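Local coordinates for putative NADH-depentdent flavin oxidoreductase (Cupriavidus metallidurans, PDB 5OCS) that acts as an FMN-dependent ene-reductase of the Old Yellow Enzyme family, probably taking its reducing equivalents from NADPH, at the interface of chains A and B. Sequence-based numbering; all coordinates share one arbitrary frame. Chains: chain A/B, Putative NADH-depentdent flavin oxidoreductase.

The interface of chains A and B. Residues chain A 40, 43-44, 47, 332, 351; chain B 40, 44, 47, 332, 351.
Helix 36-46 of chain A lies against helix 36-46 of chain B, flanked on each side by the loop carrying A:Arg332 or B:Arg332 and the 3-10 helix 349-354. A:Gln44 and B:Gln44 run past each other in opposite directions, each ending at the arginine of the other subunit. The carboxamide carbon CD of A:Gln44 comes 3.6 Å from B:Gln44 CB, so the amide of one packs on the stem of the other.

Each carboxamide oxygen takes two hydrogen bonds from one guanidinium, whose two terminal nitrogens converge on the one oxygen. B:Arg332 NH1 lies 2.8 Å from A:Gln44 OE1, and NH2 of the same group also donates to it, both donors tilted from the carbonyl plane. In the twin, A:Arg332 NH1 bonds B:Gln44 OE1 at 2.8 Å in the carbonyl plane, on a lone pair, whereas NH2 donates from above that plane. The amide and guanidinium planes stand 83° apart in the first pair and are less nearly perpendicular in the second.

The two-fold symmetry is imperfect at the glutamines: CG of A:Gln44 is anti to the carbonyl carbon (chi1 -72°), while that of B:Gln44 sits between the backbone N and the carbonyl carbon (chi1 85°). Both side chains nevertheless extend beyond CG and return NE2 to their own helix, where A:Gln44 NE2 donates to A:Ile40 O at 3.1 Å and B:Gln44 NE2 does likewise to B:Ile40 O. Anchored at both ends, each amide is fixed in rotation, with its oxygen turned to the arginine. B:Tyr351 meets A:Gln44 tip to tip, adding a weak hydrogen bond from NE2 to its phenolic oxygen.

Apolar contacts border the polar core. B:Ile40 sets CG2 against the bare backbone of A:Gly43, 3.8 Å from its CA. The deposited dimer alone does not establish the assembly in solution. On the same side of the glutamine pair, A:Ile40 CG2 reaches B:Leu47 CD1 at 4.0 Å.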
loop_
_atom_site.group_PDB
_atom_site.type_symbol
_atom_site.label_atom_id
_atom_site.label_comp_id
_atom_site.label_asym_id
_atom_site.label_seq_id
_atom_site.Cartn_x
_atom_site.Cartn_y
_atom_site.Cartn_z
ATOM N N ILE A 40 -2.843 2.607 6.585
ATOM C CA ILE A 40 -2.776 2.175 5.166
ATOM C C ILE A 40 -1.603 2.831 4.421
ATOM O O ILE A 40 -0.787 2.162 3.740
ATOM C CB ILE A 40 -4.099 2.539 4.437
ATOM C CG1 ILE A 40 -5.264 1.789 5.107
ATOM C CG2 ILE A 40 -3.982 2.214 2.949
ATOM C CD1 ILE A 40 -6.679 2.173 4.692
ATOM N N GLY A 43 1.854 2.157 6.306
ATOM C CA GLY A 43 2.124 0.729 6.052
ATOM C C GLY A 43 2.693 0.466 4.658
ATOM O O GLY A 43 3.747 -0.215 4.521
ATOM N N GLN A 44 2.066 1.038 3.618
ATOM C CA GLN A 44 2.634 0.945 2.241
ATOM C C GLN A 44 4.028 1.485 2.179
ATOM O O GLN A 44 4.918 0.871 1.600
ATOM C CB GLN A 44 1.885 1.813 1.205
ATOM C CG GLN A 44 0.557 1.304 0.844
ATOM C CD GLN A 44 -0.201 2.380 0.089
ATOM O OE1 GLN A 44 0.088 2.652 -1.088
ATOM N NE2 GLN A 44 -1.142 3.018 0.766
ATOM N N LEU A 47 6.720 -0.699 3.609
ATOM C CA LEU A 47 6.955 -1.946 2.885
ATOM C C LEU A 47 7.554 -1.781 1.499
ATOM O O LEU A 47 7.663 -2.750 0.735
ATOM C CB LEU A 47 5.622 -2.712 2.818
ATOM C CG LEU A 47 5.167 -3.107 4.251
ATOM C CD1 LEU A 47 3.760 -3.697 4.247
ATOM C CD2 LEU A 47 6.090 -4.048 4.986
ATOM N N ARG A 332 5.936 1.113 -4.811
ATOM C CA ARG A 332 6.981 0.137 -4.999
ATOM C C ARG A 332 8.212 0.716 -5.730
ATOM O O ARG A 332 9.060 -0.059 -6.259
ATOM C CB ARG A 332 6.447 -1.067 -5.783
ATOM C CG ARG A 332 5.167 -1.677 -5.207
ATOM C CD ARG A 332 5.341 -2.294 -3.829
ATOM N NE ARG A 332 4.159 -3.128 -3.636
ATOM C CZ ARG A 332 3.106 -2.874 -2.874
ATOM N NH1 ARG A 332 3.100 -1.905 -1.982
ATOM N NH2 ARG A 332 2.060 -3.695 -2.963
ATOM N N TYR A 351 4.446 -10.768 -0.485
ATOM C CA TYR A 351 4.521 -10.268 -1.840
ATOM C C TYR A 351 5.685 -10.830 -2.642
ATOM O O TYR A 351 5.900 -10.425 -3.788
ATOM C CB TYR A 351 4.642 -8.748 -1.803
ATOM C CG TYR A 351 3.470 -7.976 -1.281
ATOM C CD1 TYR A 351 2.216 -8.545 -1.118
ATOM C CD2 TYR A 351 3.637 -6.638 -0.932
ATOM C CE1 TYR A 351 1.142 -7.803 -0.674
ATOM C CE2 TYR A 351 2.586 -5.870 -0.459
ATOM C CZ TYR A 351 1.328 -6.454 -0.350
ATOM O OH TYR A 351 0.283 -5.678 0.108
ATOM N N ILE B 40 -3.585 -2.943 5.891
ATOM C CA ILE B 40 -2.532 -2.337 5.018
ATOM C C ILE B 40 -2.685 -2.821 3.553
ATOM O O ILE B 40 -2.672 -2.065 2.603
ATOM C CB ILE B 40 -1.128 -2.621 5.564
ATOM C CG1 ILE B 40 -0.956 -1.932 6.925
ATOM C CG2 ILE B 40 -0.077 -2.070 4.632
ATOM C CD1 ILE B 40 0.279 -2.344 7.723
ATOM N N GLN B 44 -4.585 -0.684 0.678
ATOM C CA GLN B 44 -3.869 -0.229 -0.511
ATOM C C GLN B 44 -4.475 -0.757 -1.825
ATOM O O GLN B 44 -4.596 -0.004 -2.779
ATOM C CB GLN B 44 -2.375 -0.487 -0.390
ATOM C CG GLN B 44 -1.920 -1.844 -0.803
ATOM C CD GLN B 44 -0.457 -2.007 -0.510
ATOM O OE1 GLN B 44 0.377 -1.958 -1.446
ATOM N NE2 GLN B 44 -0.127 -2.164 0.790
ATOM N N LEU B 47 -7.256 1.479 -3.095
ATOM C CA LEU B 47 -6.870 2.794 -3.610
ATOM C C LEU B 47 -6.481 2.747 -5.069
ATOM O O LEU B 47 -6.214 3.785 -5.670
ATOM C CB LEU B 47 -5.704 3.354 -2.781
ATOM C CG LEU B 47 -5.902 3.371 -1.272
ATOM C CD1 LEU B 47 -4.698 3.972 -0.606
ATOM C CD2 LEU B 47 -7.187 4.038 -0.830
ATOM N N ARG B 332 -0.726 0.518 -8.096
ATOM C CA ARG B 332 -1.324 1.588 -8.840
ATOM C C ARG B 332 -1.527 1.170 -10.294
ATOM O O ARG B 332 -1.722 2.015 -11.169
ATOM C CB ARG B 332 -0.473 2.862 -8.782
ATOM C CG ARG B 332 0.007 3.269 -7.398
ATOM C CD ARG B 332 -1.093 3.737 -6.463
ATOM N NE ARG B 332 -0.487 4.454 -5.349
ATOM C CZ ARG B 332 -0.464 4.085 -4.066
ATOM N NH1 ARG B 332 -1.126 3.012 -3.621
ATOM N NH2 ARG B 332 0.185 4.832 -3.200
ATOM N N TYR B 351 -3.741 11.443 -2.478
ATOM C CA TYR B 351 -2.829 11.151 -3.565
ATOM C C TYR B 351 -3.159 11.902 -4.851
ATOM O O TYR B 351 -2.496 11.683 -5.855
ATOM C CB TYR B 351 -2.855 9.634 -3.849
ATOM C CG TYR B 351 -2.352 8.748 -2.742
ATOM C CD1 TYR B 351 -1.518 9.224 -1.718
ATOM C CD2 TYR B 351 -2.632 7.385 -2.755
ATOM C CE1 TYR B 351 -1.035 8.383 -0.744
ATOM C CE2 TYR B 351 -2.162 6.546 -1.758
ATOM C CZ TYR B 351 -1.352 7.055 -0.765
ATOM O OH TYR B 351 -0.867 6.239 0.199
#